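Local coordinates for protein cerato-platanin 1 (Moniliophthora perniciosa, PDB 3SUJ) that is a secreted fungal cerato-platanin with a double-psi beta-barrel fold that binds zinc ions, its precise biological role being not firmly established, at residues T22-N28 against G54-C60; L18-C23 against A82-S86; A2-Y7 against G109-V115. All coordinates share one frame. Where two conformers were deposited one is given. Numbering follows the deposited sequence.

Contact 1. Residues T22-N28 against G54-C60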
loop_
_atom_site.group_PDB
_atom_site.type_symbol
_atom_site.label_atom_id
_atom_site.label_comp_id
_atom_site.label_asym_id
_atom_site.label_seq_id
_atom_site.Cartn_x
_atom_site.Cartn_y
_atom_site.Cartn_z
ATOM N N THR A 22 -8.546 5.369 6.352
ATOM C CA THR A 22 -8.137 6.245 7.457
ATOM C C THR A 22 -7.765 7.622 6.924
ATOM O O THR A 22 -8.066 8.675 7.540
ATOM C CB THR A 22 -6.896 5.621 8.156
ATOM O OG1 THR A 22 -7.170 4.303 8.531
ATOM C CG2 THR A 22 -6.490 6.498 9.350
ATOM N N CYS A 23 -7.095 7.679 5.783
ATOM C CA CYS A 23 -6.589 8.931 5.213
ATOM C C CYS A 23 -7.611 9.626 4.357
ATOM O O CYS A 23 -7.365 9.971 3.189
ATOM C CB CYS A 23 -5.282 8.677 4.399
ATOM S SG CYS A 23 -3.982 7.922 5.404
ATOM N N SER A 24 -8.749 9.864 4.982
ATOM C CA SER A 24 -9.923 10.447 4.279
ATOM C C SER A 24 -9.802 11.931 4.020
ATOM O O SER A 24 -9.423 12.372 2.962
ATOM C CB SER A 24 -11.188 10.025 4.999
ATOM O OG SER A 24 -11.044 10.453 6.328
ATOM N N ASP A 25 -10.206 12.749 4.939
ATOM C CA ASP A 25 -10.040 14.196 4.685
ATOM C C ASP A 25 -9.161 14.751 5.819
ATOM O O ASP A 25 -8.391 14.046 6.484
ATOM C CB ASP A 25 -11.414 14.868 4.579
ATOM C CG ASP A 25 -12.320 14.572 5.774
ATOM O OD1 ASP A 25 -11.803 14.121 6.832
ATOM O OD2 ASP A 25 -13.573 14.727 5.717
ATOM N N GLY A 26 -9.259 16.058 6.073
ATOM C CA GLY A 26 -8.298 16.723 6.933
ATOM C C GLY A 26 -7.015 17.128 6.202
ATOM O O GLY A 26 -6.772 16.799 5.044
ATOM N N GLU A 27 -6.177 17.885 6.912
ATOM C CA GLU A 27 -4.962 18.429 6.357
ATOM C C GLU A 27 -4.150 17.377 5.630
ATOM O O GLU A 27 -3.586 17.630 4.554
ATOM C CB GLU A 27 -4.105 18.912 7.570
ATOM C CG GLU A 27 -2.775 19.471 7.178
ATOM C CD GLU A 27 -1.837 19.800 8.374
ATOM O OE1 GLU A 27 -2.219 19.635 9.545
ATOM O OE2 GLU A 27 -0.716 20.195 8.138
ATOM N N ASN A 28 -4.021 16.189 6.260
ATOM C CA ASN A 28 -3.176 15.140 5.661
ATOM C C ASN A 28 -4.002 14.103 4.852
ATOM O O ASN A 28 -3.447 13.131 4.294
ATOM C CB ASN A 28 -2.356 14.450 6.753
ATOM C CG ASN A 28 -1.396 15.366 7.350
ATOM O OD1 ASN A 28 -0.706 16.067 6.597
ATOM N ND2 ASN A 28 -1.305 15.456 8.653
ATOM N N GLY A 54 -3.583 6.790 12.650
ATOM C CA GLY A 54 -5.024 7.039 12.753
ATOM C C GLY A 54 -5.302 8.199 11.875
ATOM O O GLY A 54 -4.447 8.642 11.061
ATOM N N TYR A 55 -6.500 8.762 12.003
ATOM C CA TYR A 55 -6.921 9.893 11.212
ATOM C C TYR A 55 -5.884 10.983 11.235
ATOM O O TYR A 55 -5.279 11.332 12.238
ATOM C CB TYR A 55 -8.260 10.409 11.782
ATOM C CG TYR A 55 -8.880 11.576 10.965
ATOM C CD1 TYR A 55 -9.497 11.395 9.751
ATOM C CD2 TYR A 55 -8.782 12.812 11.464
ATOM C CE1 TYR A 55 -10.044 12.514 9.092
ATOM C CE2 TYR A 55 -9.228 13.957 10.828
ATOM C CZ TYR A 55 -9.855 13.778 9.667
ATOM O OH TYR A 55 -10.410 14.876 8.998
ATOM N N ASN A 56 -5.683 11.568 10.046
ATOM C CA ASN A 56 -4.814 12.728 9.814
ATOM C C ASN A 56 -3.318 12.455 10.076
ATOM O O ASN A 56 -2.558 13.369 10.254
ATOM C CB ASN A 56 -5.318 13.947 10.666
ATOM C CG ASN A 56 -5.460 15.221 9.856
ATOM O OD1 ASN A 56 -4.984 15.323 8.711
ATOM N ND2 ASN A 56 -6.106 16.242 10.488
ATOM N N SER A 57 -2.893 11.199 10.006
ATOM C CA SER A 57 -1.482 10.906 10.122
ATOM C C SER A 57 -0.672 11.663 9.056
ATOM O O SER A 57 -1.010 11.623 7.843
ATOM C CB SER A 57 -1.277 9.433 9.807
ATOM O OG SER A 57 0.099 9.102 9.657
ATOM N N PRO A 58 0.504 12.186 9.414
ATOM C CA PRO A 58 1.383 12.792 8.406
ATOM C C PRO A 58 1.951 11.781 7.459
ATOM O O PRO A 58 2.507 12.196 6.439
ATOM C CB PRO A 58 2.494 13.492 9.248
ATOM C CG PRO A 58 1.881 13.571 10.599
ATOM C CD PRO A 58 0.968 12.413 10.810
ATOM N N ASN A 59 1.871 10.494 7.761
ATOM C CA ASN A 59 2.296 9.472 6.799
ATOM C C ASN A 59 1.249 9.193 5.733
ATOM O O ASN A 59 1.519 8.417 4.782
ATOM C CB ASN A 59 2.669 8.186 7.528
ATOM C CG ASN A 59 3.955 8.368 8.304
ATOM O OD1 ASN A 59 4.902 8.989 7.749
ATOM N ND2 ASN A 59 4.030 7.864 9.491
ATOM N N CYS A 60 0.036 9.729 5.842
ATOM C CA CYS A 60 -0.961 9.490 4.773
ATOM C C CYS A 60 -0.409 9.970 3.458
ATOM O O CYS A 60 0.129 11.085 3.338
ATOM C CB CYS A 60 -2.194 10.297 5.112
ATOM S SG CYS A 60 -3.229 9.575 6.407
HETATM O O HOH W 1 -6.971 11.493 7.512
HETATM O O HOH W 2 -7.092 18.778 9.532
HETATM O O HOH W 3 -1.440 13.682 2.756
HETATM O O HOH W 4 -0.071 13.562 4.603
#

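Contact 2. Residues L18-C23 against A82-S86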
loop_
_atom_site.group_PDB
_atom_site.type_symbol
_atom_site.label_atom_id
_atom_site.label_comp_id
_atom_site.label_asym_id
_atom_site.label_seq_id
_atom_site.Cartn_x
_atom_site.Cartn_y
_atom_site.Cartn_z
ATOM N N LEU A 18 -12.112 7.456 -1.161
ATOM C CA LEU A 18 -11.104 7.743 -0.151
ATOM C C LEU A 18 -11.715 8.035 1.204
ATOM O O LEU A 18 -11.037 7.973 2.229
ATOM C CB LEU A 18 -10.195 8.890 -0.523
ATOM C CG LEU A 18 -8.907 8.479 -1.271
ATOM C CD1 LEU A 18 -7.931 7.634 -0.371
ATOM C CD2 LEU A 18 -9.210 7.798 -2.571
ATOM N N LEU A 19 -13.016 8.320 1.268
ATOM C CA LEU A 19 -13.698 8.430 2.579
ATOM C C LEU A 19 -13.800 7.121 3.320
ATOM O O LEU A 19 -14.057 7.143 4.538
ATOM C CB LEU A 19 -15.072 9.133 2.442
ATOM C CG LEU A 19 -15.003 10.518 1.871
ATOM C CD1 LEU A 19 -16.471 10.974 1.591
ATOM C CD2 LEU A 19 -14.193 11.468 2.754
ATOM N N SER A 20 -13.493 6.014 2.671
ATOM C CA SER A 20 -13.579 4.678 3.295
ATOM C C SER A 20 -12.343 4.199 4.051
ATOM O O SER A 20 -12.368 3.133 4.645
ATOM C CB SER A 20 -13.941 3.615 2.262
ATOM O OG SER A 20 -12.868 3.264 1.401
ATOM N N VAL A 21 -11.269 5.007 3.991
ATOM C CA VAL A 21 -9.989 4.613 4.621
ATOM C C VAL A 21 -9.600 5.671 5.620
ATOM O O VAL A 21 -10.154 6.770 5.710
ATOM C CB VAL A 21 -8.932 4.396 3.496
ATOM C CG1 VAL A 21 -9.309 3.226 2.600
ATOM C CG2 VAL A 21 -8.738 5.697 2.707
ATOM N N THR A 22 -8.546 5.369 6.352
ATOM C CA THR A 22 -8.137 6.245 7.457
ATOM C C THR A 22 -7.765 7.622 6.924
ATOM O O THR A 22 -8.066 8.675 7.540
ATOM C CB THR A 22 -6.896 5.621 8.156
ATOM O OG1 THR A 22 -7.170 4.303 8.531
ATOM C CG2 THR A 22 -6.490 6.498 9.350
ATOM N N CYS A 23 -7.095 7.679 5.783
ATOM C CA CYS A 23 -6.589 8.931 5.213
ATOM C C CYS A 23 -7.611 9.626 4.357
ATOM O O CYS A 23 -7.365 9.971 3.189
ATOM C CB CYS A 23 -5.282 8.677 4.399
ATOM S SG CYS A 23 -3.982 7.922 5.404
ATOM N N ALA A 82 0.452 4.665 0.900
ATOM C CA ALA A 82 -0.245 4.316 2.104
ATOM C C ALA A 82 -1.396 5.270 2.368
ATOM O O ALA A 82 -1.270 6.491 2.386
ATOM C CB ALA A 82 0.697 4.423 3.266
ATOM N N ILE A 83 -2.595 4.661 2.486
ATOM C CA ILE A 83 -3.833 5.456 2.586
ATOM C C ILE A 83 -4.698 5.014 3.768
ATOM O O ILE A 83 -5.789 5.641 3.982
ATOM C CB ILE A 83 -4.680 5.336 1.263
ATOM C CG1 ILE A 83 -5.299 3.907 1.123
ATOM C CG2 ILE A 83 -3.824 5.617 0.016
ATOM C CD1 ILE A 83 -6.221 3.783 -0.153
ATOM N N ASP A 84 -4.300 3.985 4.466
ATOM C CA ASP A 84 -5.181 3.341 5.469
ATOM C C ASP A 84 -4.331 2.811 6.603
ATOM O O ASP A 84 -3.129 2.459 6.361
ATOM C CB ASP A 84 -5.975 2.192 4.738
ATOM C CG ASP A 84 -7.207 1.761 5.423
ATOM O OD1 ASP A 84 -7.831 2.510 6.212
ATOM O OD2 ASP A 84 -7.631 0.643 5.071
ATOM N N ARG A 85 -4.845 2.695 7.795
ATOM C CA ARG A 85 -4.097 2.016 8.830
ATOM C C ARG A 85 -4.091 0.490 8.647
ATOM O O ARG A 85 -5.141 -0.103 8.236
ATOM C CB ARG A 85 -4.703 2.342 10.222
ATOM C CG ARG A 85 -3.986 1.591 11.364
ATOM C CD ARG A 85 -4.157 2.298 12.707
ATOM N NE ARG A 85 -3.445 1.515 13.726
ATOM C CZ ARG A 85 -2.110 1.487 13.837
ATOM N NH1 ARG A 85 -1.331 2.246 13.095
ATOM N NH2 ARG A 85 -1.526 0.641 14.696
ATOM N N SER A 86 -2.967 -0.182 8.872
ATOM C CA SER A 86 -2.898 -1.620 9.062
ATOM C C SER A 86 -2.384 -1.761 10.500
ATOM O O SER A 86 -1.533 -0.978 10.939
ATOM C CB SER A 86 -1.870 -2.175 8.041
ATOM O OG SER A 86 -1.953 -3.596 7.945
#

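Contact 3. Residues A2-Y7 against G109-V115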
loop_
_atom_site.group_PDB
_atom_site.type_symbol
_atom_site.label_atom_id
_atom_site.label_comp_id
_atom_site.label_asym_id
_atom_site.label_seq_id
_atom_site.Cartn_x
_atom_site.Cartn_y
_atom_site.Cartn_z
ATOM N N ALA A 2 13.138 -6.476 8.533
ATOM C CA ALA A 2 11.954 -6.616 7.624
ATOM C C ALA A 2 10.612 -6.437 8.380
ATOM O O ALA A 2 10.507 -6.346 9.641
ATOM C CB ALA A 2 12.021 -7.991 6.975
ATOM N N VAL A 3 9.591 -6.310 7.552
ATOM C CA VAL A 3 8.240 -6.170 8.084
ATOM C C VAL A 3 7.334 -7.016 7.259
ATOM O O VAL A 3 7.672 -7.511 6.195
ATOM C CB VAL A 3 7.711 -4.721 7.987
ATOM C CG1 VAL A 3 8.511 -3.788 8.958
ATOM C CG2 VAL A 3 7.701 -4.305 6.465
ATOM N N LYS A 4 6.173 -7.249 7.814
ATOM C CA LYS A 4 5.173 -8.068 7.144
ATOM C C LYS A 4 4.411 -7.348 6.083
ATOM O O LYS A 4 4.036 -6.167 6.261
ATOM C CB LYS A 4 4.165 -8.565 8.179
ATOM C CG LYS A 4 4.766 -9.559 9.150
ATOM C CD LYS A 4 3.642 -10.039 10.117
ATOM C CE LYS A 4 4.313 -10.589 11.320
ATOM N NZ LYS A 4 3.959 -11.987 11.692
ATOM N N LEU A 5 4.124 -8.032 5.006
ATOM C CA LEU A 5 3.239 -7.569 3.952
ATOM C C LEU A 5 2.130 -8.621 3.735
ATOM O O LEU A 5 2.433 -9.774 3.430
ATOM C CB LEU A 5 4.008 -7.330 2.645
ATOM C CG LEU A 5 3.072 -6.991 1.482
ATOM C CD1 LEU A 5 2.391 -5.682 1.610
ATOM C CD2 LEU A 5 3.824 -7.037 0.189
ATOM N N SER A 6 0.909 -8.140 3.793
ATOM C CA SER A 6 -0.306 -8.950 3.528
ATOM C C SER A 6 -1.053 -8.299 2.422
ATOM O O SER A 6 -0.612 -7.242 1.907
ATOM C CB SER A 6 -1.169 -8.978 4.764
ATOM O OG SER A 6 -0.387 -9.630 5.807
ATOM N N TYR A 7 -2.190 -8.861 2.013
ATOM C CA TYR A 7 -2.986 -8.201 0.977
ATOM C C TYR A 7 -4.447 -8.140 1.392
ATOM O O TYR A 7 -4.887 -8.913 2.277
ATOM C CB TYR A 7 -2.832 -8.835 -0.369
ATOM C CG TYR A 7 -3.526 -10.115 -0.612
ATOM C CD1 TYR A 7 -2.909 -11.291 -0.301
ATOM C CD2 TYR A 7 -4.795 -10.129 -1.200
ATOM C CE1 TYR A 7 -3.561 -12.493 -0.507
ATOM C CE2 TYR A 7 -5.461 -11.301 -1.453
ATOM C CZ TYR A 7 -4.857 -12.476 -1.111
ATOM O OH TYR A 7 -5.444 -13.757 -1.361
ATOM N N GLY A 109 0.040 -15.504 1.396
ATOM C CA GLY A 109 -0.789 -14.812 2.385
ATOM C C GLY A 109 -0.104 -13.570 2.961
ATOM O O GLY A 109 -0.538 -12.453 2.782
ATOM N N THR A 110 0.996 -13.833 3.659
ATOM C CA THR A 110 1.859 -12.770 4.327
ATOM C C THR A 110 3.322 -13.082 4.049
ATOM O O THR A 110 3.685 -14.279 4.140
ATOM C CB THR A 110 1.587 -12.727 5.812
ATOM O OG1 THR A 110 0.194 -12.359 5.998
ATOM C CG2 THR A 110 2.473 -11.699 6.525
ATOM N N VAL A 111 4.119 -12.115 3.634
ATOM C CA VAL A 111 5.570 -12.319 3.364
ATOM C C VAL A 111 6.310 -11.274 4.136
ATOM O O VAL A 111 5.763 -10.262 4.536
ATOM C CB VAL A 111 5.919 -12.205 1.931
ATOM C CG1 VAL A 111 5.299 -13.320 1.090
ATOM C CG2 VAL A 111 5.617 -10.877 1.346
ATOM N N ASN A 112 7.560 -11.511 4.368
ATOM C CA ASN A 112 8.470 -10.453 4.906
ATOM C C ASN A 112 9.106 -9.687 3.794
ATOM O O ASN A 112 9.483 -10.283 2.794
ATOM C CB ASN A 112 9.542 -11.107 5.801
ATOM C CG ASN A 112 8.926 -11.761 7.026
ATOM O OD1 ASN A 112 7.930 -11.299 7.597
ATOM N ND2 ASN A 112 9.516 -12.855 7.432
ATOM N N VAL A 113 9.115 -8.383 3.948
ATOM C CA VAL A 113 9.735 -7.465 2.975
ATOM C C VAL A 113 10.667 -6.495 3.668
ATOM O O VAL A 113 10.510 -6.192 4.842
ATOM C CB VAL A 113 8.649 -6.667 2.200
ATOM C CG1 VAL A 113 7.784 -7.587 1.327
ATOM C CG2 VAL A 113 7.805 -5.850 3.135
ATOM N N ASP A 114 11.593 -5.967 2.878
ATOM C CA ASP A 114 12.311 -4.730 3.362
ATOM C C ASP A 114 11.543 -3.518 2.969
ATOM O O ASP A 114 10.982 -3.487 1.897
ATOM C CB ASP A 114 13.720 -4.688 2.698
ATOM C CG ASP A 114 14.652 -5.508 3.446
ATOM O OD1 ASP A 114 15.075 -5.037 4.522
ATOM O OD2 ASP A 114 14.901 -6.633 3.028
ATOM N N VAL A 115 11.481 -2.488 3.784
ATOM C CA VAL A 115 10.712 -1.290 3.536
ATOM C C VAL A 115 11.613 -0.076 3.639
ATOM O O VAL A 115 12.392 0.026 4.652
ATOM C CB VAL A 115 9.544 -1.207 4.505
ATOM C CG1 VAL A 115 9.945 -1.332 5.944
ATOM C CG2 VAL A 115 8.747 0.096 4.298
HETATM O O HOH W 5 -2.997 -11.483 3.230
#

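Contact 1. Residues T22-N28 against G54-C60
A disulfide-tied pair of loops illustrates how chain without regular secondary structure can still be held precisely: C23 SG and C60 SG are bonded at 2.1 Å with chi3 of -79°, and polar contacts extend the junction on the side of N28. N56 is the hub. N56 OD1 accepts from N28 N at 2.8 Å, N56 O from N28 ND2 at 2.9 Å, and one water joins N56 ND2 to E27 N. A type II beta turn, G54 to S57, places N56 at positive phi, and the type I turn after it, S57 to C60, leads to the disulfide, with S57 OG accepting from N59 N (2.9 Å) in an ST turn. In the double-psi barrel of cerato-platanins, these loops flank strand 47-49, one before it and one after. Farther out, Y55 OH donates to D25 OD1 at 2.7 Å, while a second water receives N56 N and donates to T22 O and D25 O. G26 follows D25 beside the Y55 hydroxyl; a CB there would clash with Y55 OH and, at phi 83°, be jammed against the preceding carbonyl O. T22 CG2 packs on the backbone, 3.3 Å from G54 C, while T22 OG1 accepts from R85 N.

Contact 2. Residues L18-C23 against A82-S86
Three hydrogen bonds join the loop L18-C23 to the place where A82-S86 turns a corner at the end of strand 76-83, an example of a loop bound to a strand end through both backbone and side-chain groups. One is purely backbone: C23 N donates to I83 O at 3.0 Å. The other two exchange roles between side chain and main chain, for T22 N donates to D84 OD1 at 3.0 Å, and T22 OG1 in turn accepts R85 N at 2.9 Å. T22 thus meets both residues that follow I83, T22 CA lying 4.6 Å from D84 CA. The other carboxylate oxygen of D84, OD2, is hydrogen-bonded to Y11.

The apolar component gathers round I83. I83 CD1 lies 4.2 Å from L18 CD1 and also 4.2 Å from V21 CG1, so a short 3-10 segment, 18-20, and the residue after it deliver two side chains to one methyl group. V21 CG2 also packs 3.2 Å from I83 O.

C23 continues the link covalently through its disulfide to C60. In the double-psi barrel, I83 also touches L30 and is hydrogen-bonded through its backbone to G47, the first residue of strand 47-49, while V21 rests on F37. Beyond the corner, R85 reaches the carbonyls of S50 and I52 and S86 OG is hydrogen-bonded to T91 OG1, so the loop 18-23 packs where strand 76-83 gives way to the chain leading to strand 90-92.

Contact 3. Residues A2-Y7 against G109-V115
Four backbone hydrogen bonds pair the two strands as antiparallel neighbours. V3 N donates to V113 O at 2.9 Å and V113 N to V3 O at 2.8 Å; two residues along, L5 N reaches V111 O at 2.8 Å and V111 N reaches L5 O at 2.9 Å. K4 and N112 form the non-hydrogen-bonded pair between them. Where the ladder ends, T110 OG1 donates to S6 OG at 2.8 Å, and a water accepts from Y7 N and donates to G109 O, G109 having positive phi as the chain leaves helix 105-108. Within the six-stranded mixed sheet of this double-psi barrel protein, strand 3-7 lies between 111-118 and 90-92. The two faces of the sheet differ here. V3, L5, V111 and V113 share one, with V3 CG2 3.7 Å from V113 CG2 and L5 CB 4.0 Å from V113 CG1; L100 of helix 94-101 covers L5 and V113. K4 and N112 project from the other, where K4 lies near the zinc-binding residue E88.

In the fold
From the N terminus, strand 3-7 is paired at once with the late strand 111-118, so contact 3 closes the longest loop and encloses everything between. Within it, the end of strand 76-83 returns to 18-23 in contact 2, and contact 1, nested inside that loop, joins 22-28 to 54-60. Contacts 1 and 2 are continuous: they share T22 and C23, and their centres are about 8 Å apart. Contacts 2 and 3 reach the same sheet, with centres about 19 Å apart, whereas contact 1 lies across the chain's centre from contact 3. Contacts distant in sequence can thus nest, the outer one pairing the first strand with the last, the inner ones joining a loop to a strand end and to another loop.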